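Local coordinates for protein gamma-glutamyl phosphate reductase (Thermotoga maritima, PDB 1O20) that probably catalyses the NADPH-dependent reduction of L-glutamyl 5-phosphate to its semialdehyde, the second step on the route from glutamate to proline, at residues A[95-100]-A[144-149]; A[297-302]-A[310-315]. All blocks are in the same frame, centred on the assembly; numbering follows the deposited sequence.

Contact 1. Residues A[95-100]-A[144-149]; sequences ETVIGL and TILALK
Lys-149 NZ is held at the C-terminal end of helix 84-99 by two carbonyls across the contact, donating to Leu-100 O at 2.8 Å and to Val-97 O at 2.9 Å; Asn-39 OD1 is a third partner. Helix 138-149, which carries the lysine, is the connection of a beta-alpha-beta crossover between strands 129-132 and 154-157, in what is probably the Rossmann-like nucleotide-binding domain of the aldehyde dehydrogenase fold. The two helix segments run nearly parallel, crossing at -18° with axes 10.0 Å apart. A long, cationic side chain suits this place: its ammonium would probably be favoured by the negative end of the neighbouring helix, while its methylenes serve as apolar packing. Lys-149 CG stands anti to the backbone N, and a bend at chi2 (82°) brings CD to 3.6 Å from Val-97 O. The short branched Val-97 packs against helix 138-149; its side chain and that of Lys-149 overlap while pointing opposite ways, with Val-97 CG1 3.7 Å from Lys-149 CB. Ile-42 of helix 35-51 also touches Val-97. The other branch, Val-97 CG2, meets the tip of Ile-145, 3.6 Å from its CD1.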
loop_
_atom_site.group_PDB
_atom_site.type_symbol
_atom_site.label_atom_id
_atom_site.label_comp_id
_atom_site.label_asym_id
_atom_site.label_seq_id
_atom_site.Cartn_x
_atom_site.Cartn_y
_atom_site.Cartn_z
ATOM N N GLU A 95 6.402 -1.352 17.769
ATOM C CA GLU A 95 7.542 -2.179 18.144
ATOM C C GLU A 95 8.228 -2.704 16.878
ATOM O O GLU A 95 9.435 -2.765 16.795
ATOM C CB GLU A 95 7.085 -3.327 19.083
ATOM C CG GLU A 95 6.571 -2.840 20.454
ATOM C CD GLU A 95 5.816 -3.929 21.252
ATOM O OE1 GLU A 95 5.632 -5.012 20.678
ATOM O OE2 GLU A 95 5.411 -3.716 22.447
ATOM N N THR A 96 7.459 -3.031 15.858
ATOM C CA THR A 96 8.034 -3.462 14.586
ATOM C C THR A 96 8.882 -2.347 13.966
ATOM O O THR A 96 10.044 -2.573 13.607
ATOM C CB THR A 96 6.917 -3.909 13.616
ATOM O OG1 THR A 96 6.277 -5.068 14.151
ATOM C CG2 THR A 96 7.469 -4.406 12.278
ATOM N N VAL A 97 8.327 -1.135 13.906
ATOM C CA VAL A 97 9.001 0.009 13.309
ATOM C C VAL A 97 10.269 0.377 14.094
ATOM O O VAL A 97 11.302 0.642 13.493
ATOM C CB VAL A 97 7.990 1.221 13.100
ATOM C CG1 VAL A 97 8.682 2.464 12.689
ATOM C CG2 VAL A 97 6.936 0.841 12.020
ATOM N N ILE A 98 10.205 0.374 15.426
ATOM C CA ILE A 98 11.376 0.627 16.237
ATOM C C ILE A 98 12.510 -0.334 15.851
ATOM O O ILE A 98 13.643 0.063 15.780
ATOM C CB ILE A 98 11.048 0.511 17.731
ATOM C CG1 ILE A 98 10.219 1.695 18.213
ATOM C CG2 ILE A 98 12.296 0.437 18.594
ATOM C CD1 ILE A 98 9.454 1.375 19.450
ATOM N N GLY A 99 12.203 -1.600 15.614
ATOM C CA GLY A 99 13.230 -2.573 15.255
ATOM C C GLY A 99 13.777 -2.495 13.844
ATOM O O GLY A 99 14.799 -3.068 13.597
ATOM N N LEU A 100 13.116 -1.787 12.927
ATOM C CA LEU A 100 13.574 -1.646 11.554
ATOM C C LEU A 100 14.798 -0.725 11.446
ATOM O O LEU A 100 14.966 0.178 12.242
ATOM C CB LEU A 100 12.446 -1.100 10.655
ATOM C CG LEU A 100 11.182 -1.971 10.550
ATOM C CD1 LEU A 100 10.077 -1.296 9.758
ATOM C CD2 LEU A 100 11.568 -3.329 9.917
ATOM N N THR A 144 1.881 7.421 10.702
ATOM C CA THR A 144 2.662 8.306 11.558
ATOM C C THR A 144 4.011 7.712 11.925
ATOM O O THR A 144 5.065 8.367 11.778
ATOM C CB THR A 144 1.860 8.631 12.831
ATOM O OG1 THR A 144 0.746 9.496 12.516
ATOM C CG2 THR A 144 2.704 9.440 13.786
ATOM N N ILE A 145 4.012 6.464 12.332
ATOM C CA ILE A 145 5.240 5.868 12.827
ATOM C C ILE A 145 6.200 5.579 11.706
ATOM O O ILE A 145 7.407 5.680 11.892
ATOM C CB ILE A 145 4.981 4.624 13.722
ATOM C CG1 ILE A 145 4.295 3.501 12.938
ATOM C CG2 ILE A 145 4.238 5.025 15.003
ATOM C CD1 ILE A 145 4.091 2.246 13.744
ATOM N N LEU A 146 5.689 5.243 10.529
ATOM C CA LEU A 146 6.551 5.085 9.392
ATOM C C LEU A 146 7.171 6.423 8.983
ATOM O O LEU A 146 8.351 6.480 8.644
ATOM C CB LEU A 146 5.794 4.483 8.241
ATOM C CG LEU A 146 5.642 2.970 8.328
ATOM C CD1 LEU A 146 4.626 2.483 7.318
ATOM C CD2 LEU A 146 6.975 2.242 8.083
ATOM N N ALA A 147 6.367 7.495 8.995
ATOM C CA ALA A 147 6.869 8.809 8.667
ATOM C C ALA A 147 7.932 9.270 9.676
ATOM O O ALA A 147 9.013 9.717 9.301
ATOM C CB ALA A 147 5.738 9.809 8.607
ATOM N N LEU A 148 7.609 9.206 10.950
ATOM C CA LEU A 148 8.519 9.700 11.957
ATOM C C LEU A 148 9.868 8.951 11.896
ATOM O O LEU A 148 10.917 9.585 11.988
ATOM C CB LEU A 148 7.903 9.574 13.360
ATOM C CG LEU A 148 6.683 10.453 13.720
ATOM C CD1 LEU A 148 6.307 10.266 15.180
ATOM C CD2 LEU A 148 6.903 11.888 13.388
ATOM N N LYS A 149 9.815 7.623 11.731
ATOM C CA LYS A 149 11.005 6.799 11.743
ATOM C C LYS A 149 11.924 7.215 10.623
ATOM O O LYS A 149 13.157 7.195 10.783
ATOM C CB LYS A 149 10.669 5.355 11.548
ATOM C CG LYS A 149 11.879 4.407 11.463
ATOM C CD LYS A 149 12.417 4.034 12.826
ATOM C CE LYS A 149 13.696 3.156 12.732
ATOM N NZ LYS A 149 13.784 2.171 13.832
#

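Contact 2. Residues A[297-302]-A[310-315]; sequences EVRGCE and DVVPAT
Val-312 N, Gly-300 N and Ala-314 N donate three backbone hydrogen bonds that join strand 297-300 to strand 312-313 and the residue that follows it, the parallel pair of a beta-alpha-beta unit whose short helix is 302-307. Val-312 lies between two of them: its N reaches Val-298 O at 3.2 Å, and its O receives Gly-300 N at 2.9 Å, nearly along the C=O axis. The third, from Ala-314 N to Gly-300 O, is also 2.9 Å long, but the donor stands 48° above the carbonyl plane as the chain leaves the strand.

Steric fit governs the middle of the pair. Gly-300 is suited to its place because a beta carbon there would lie only 3.0 Å from Val-311 CG2. The branched Val-311 packs its CG1 3.9 Å from Val-298 CG1, and Val-298 in turn rests on Val-288 and Leu-291 of helix 277-293. Ala-314, with a single methyl group, brings its CB to 3.4 Å from Gly-300 O.

Charge and packing combine in Arg-299. Its NE and NH2 both grip Glu-297 OE2, each at 2.9 Å, arriving from the same side of the carboxylate plane, while NH1 forms a salt bridge with Asp-318. Arg-299 and Val-312 project alongside each other from the same face of the sheet, Arg-299 CG being 4.0 Å from Val-312 CB. An alanine here would remove the guanidinium and the methylenes beyond CB, which would probably leave Glu-297 and Asp-318 without their shared cation and open a gap beside Val-312. Asp-318 also accepts from Thr-315 N. The backbone bonds thus set the register of this edge strand, while the ion pairs tie Arg-299 to its own strand and, through Asp-318, to the chain beyond Ala-314.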
loop_
_atom_site.group_PDB
_atom_site.type_symbol
_atom_site.label_atom_id
_atom_site.label_comp_id
_atom_site.label_asym_id
_atom_site.label_seq_id
_atom_site.Cartn_x
_atom_site.Cartn_y
_atom_site.Cartn_z
ATOM N N GLU A 297 -18.020 -17.234 -7.720
ATOM C CA GLU A 297 -18.789 -17.082 -8.956
ATOM C C GLU A 297 -17.826 -17.008 -10.163
ATOM O O GLU A 297 -17.022 -16.083 -10.277
ATOM C CB GLU A 297 -19.678 -15.822 -8.926
ATOM C CG GLU A 297 -20.424 -15.620 -10.243
ATOM C CD GLU A 297 -21.256 -14.358 -10.300
ATOM O OE1 GLU A 297 -21.882 -13.996 -9.284
ATOM O OE2 GLU A 297 -21.312 -13.758 -11.389
ATOM N N VAL A 298 -17.933 -17.969 -11.059
ATOM C CA VAL A 298 -16.990 -18.123 -12.154
ATOM C C VAL A 298 -17.613 -17.629 -13.427
ATOM O O VAL A 298 -18.714 -18.038 -13.789
ATOM C CB VAL A 298 -16.597 -19.551 -12.314
ATOM C CG1 VAL A 298 -15.727 -19.729 -13.525
ATOM C CG2 VAL A 298 -15.874 -20.029 -11.011
ATOM N N ARG A 299 -16.944 -16.693 -14.082
ATOM C CA ARG A 299 -17.371 -16.212 -15.367
ATOM C C ARG A 299 -16.332 -16.684 -16.359
ATOM O O ARG A 299 -15.187 -16.937 -15.980
ATOM C CB ARG A 299 -17.445 -14.692 -15.380
ATOM C CG ARG A 299 -18.225 -14.156 -14.203
ATOM C CD ARG A 299 -18.544 -12.662 -14.249
ATOM N NE ARG A 299 -19.421 -12.344 -13.119
ATOM C CZ ARG A 299 -19.728 -11.128 -12.738
ATOM N NH1 ARG A 299 -19.194 -10.089 -13.369
ATOM N NH2 ARG A 299 -20.523 -10.946 -11.698
ATOM N N GLY A 300 -16.720 -16.823 -17.623
ATOM C CA GLY A 300 -15.805 -17.380 -18.601
ATOM C C GLY A 300 -16.089 -16.961 -20.034
ATOM O O GLY A 300 -17.239 -16.669 -20.414
ATOM N N CYS A 301 -15.026 -17.004 -20.823
ATOM C CA CYS A 301 -15.069 -16.745 -22.250
ATOM C C CYS A 301 -15.818 -17.863 -22.935
ATOM O O CYS A 301 -16.201 -18.895 -22.306
ATOM C CB CYS A 301 -13.627 -16.622 -22.801
ATOM S SG CYS A 301 -12.728 -18.209 -22.987
ATOM N N GLU A 302 -16.043 -17.681 -24.230
ATOM C CA GLU A 302 -16.833 -18.668 -24.986
ATOM C C GLU A 302 -16.115 -20.022 -25.000
ATOM O O GLU A 302 -16.763 -21.056 -24.930
ATOM C CB GLU A 302 -17.158 -18.178 -26.428
ATOM N N ASP A 310 -21.962 -24.391 -17.719
ATOM C CA ASP A 310 -22.718 -23.536 -16.820
ATOM C C ASP A 310 -22.026 -22.250 -16.343
ATOM O O ASP A 310 -22.614 -21.530 -15.535
ATOM C CB ASP A 310 -23.233 -24.334 -15.614
ATOM C CG ASP A 310 -22.131 -24.893 -14.771
ATOM O OD1 ASP A 310 -20.974 -24.930 -15.243
ATOM O OD2 ASP A 310 -22.316 -25.330 -13.616
ATOM N N VAL A 311 -20.794 -21.963 -16.775
ATOM C CA VAL A 311 -20.175 -20.715 -16.294
ATOM C C VAL A 311 -20.959 -19.515 -16.813
ATOM O O VAL A 311 -21.534 -19.531 -17.911
ATOM C CB VAL A 311 -18.664 -20.550 -16.600
ATOM C CG1 VAL A 311 -17.867 -21.736 -16.067
ATOM C CG2 VAL A 311 -18.412 -20.350 -18.086
ATOM N N VAL A 312 -21.007 -18.480 -15.994
ATOM C CA VAL A 312 -21.572 -17.206 -16.425
ATOM C C VAL A 312 -20.825 -16.670 -17.648
ATOM O O VAL A 312 -19.607 -16.593 -17.617
ATOM C CB VAL A 312 -21.506 -16.151 -15.305
ATOM C CG1 VAL A 312 -22.002 -14.788 -15.831
ATOM C CG2 VAL A 312 -22.335 -16.595 -14.130
ATOM N N PRO A 313 -21.529 -16.300 -18.723
ATOM C CA PRO A 313 -20.830 -15.715 -19.878
ATOM C C PRO A 313 -20.123 -14.380 -19.524
ATOM O O PRO A 313 -20.723 -13.438 -18.998
ATOM C CB PRO A 313 -21.938 -15.556 -20.937
ATOM C CG PRO A 313 -23.046 -16.464 -20.469
ATOM C CD PRO A 313 -22.972 -16.428 -18.966
ATOM N N ALA A 314 -18.812 -14.351 -19.724
ATOM C CA ALA A 314 -18.043 -13.121 -19.566
ATOM C C ALA A 314 -18.450 -12.106 -20.639
ATOM O O ALA A 314 -18.843 -12.474 -21.765
ATOM C CB ALA A 314 -16.556 -13.410 -19.646
ATOM N N THR A 315 -18.469 -10.836 -20.244
ATOM C CA THR A 315 -18.686 -9.735 -21.190
ATOM C C THR A 315 -17.390 -8.951 -21.266
ATOM O O THR A 315 -16.482 -9.131 -20.471
ATOM C CB THR A 315 -19.770 -8.763 -20.719
ATOM O OG1 THR A 315 -19.285 -8.021 -19.575
ATOM C CG2 THR A 315 -21.029 -9.492 -20.230
#

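Overall arrangement
The two contacts lie on opposite sides of the chain's centre, with their own centres 46 Å apart and their nearest atoms about 34 Å apart, so neither touches the other. Each is associated with a different parallel sheet. Contact 1 packs a helix that connects two strands of the four-stranded sheet, probably the nucleotide-binding domain, against helix 84-99; contact 2 adds strand 312-313 to the edge of the seven-stranded sheet, probably the catalytic domain. In aldehyde dehydrogenases the active site lies in the cleft between two such domains. Contact 1 is bridged by a side chain bonded to backbone carbonyls, whereas the hydrogen bonds across contact 2 all run from backbone to backbone.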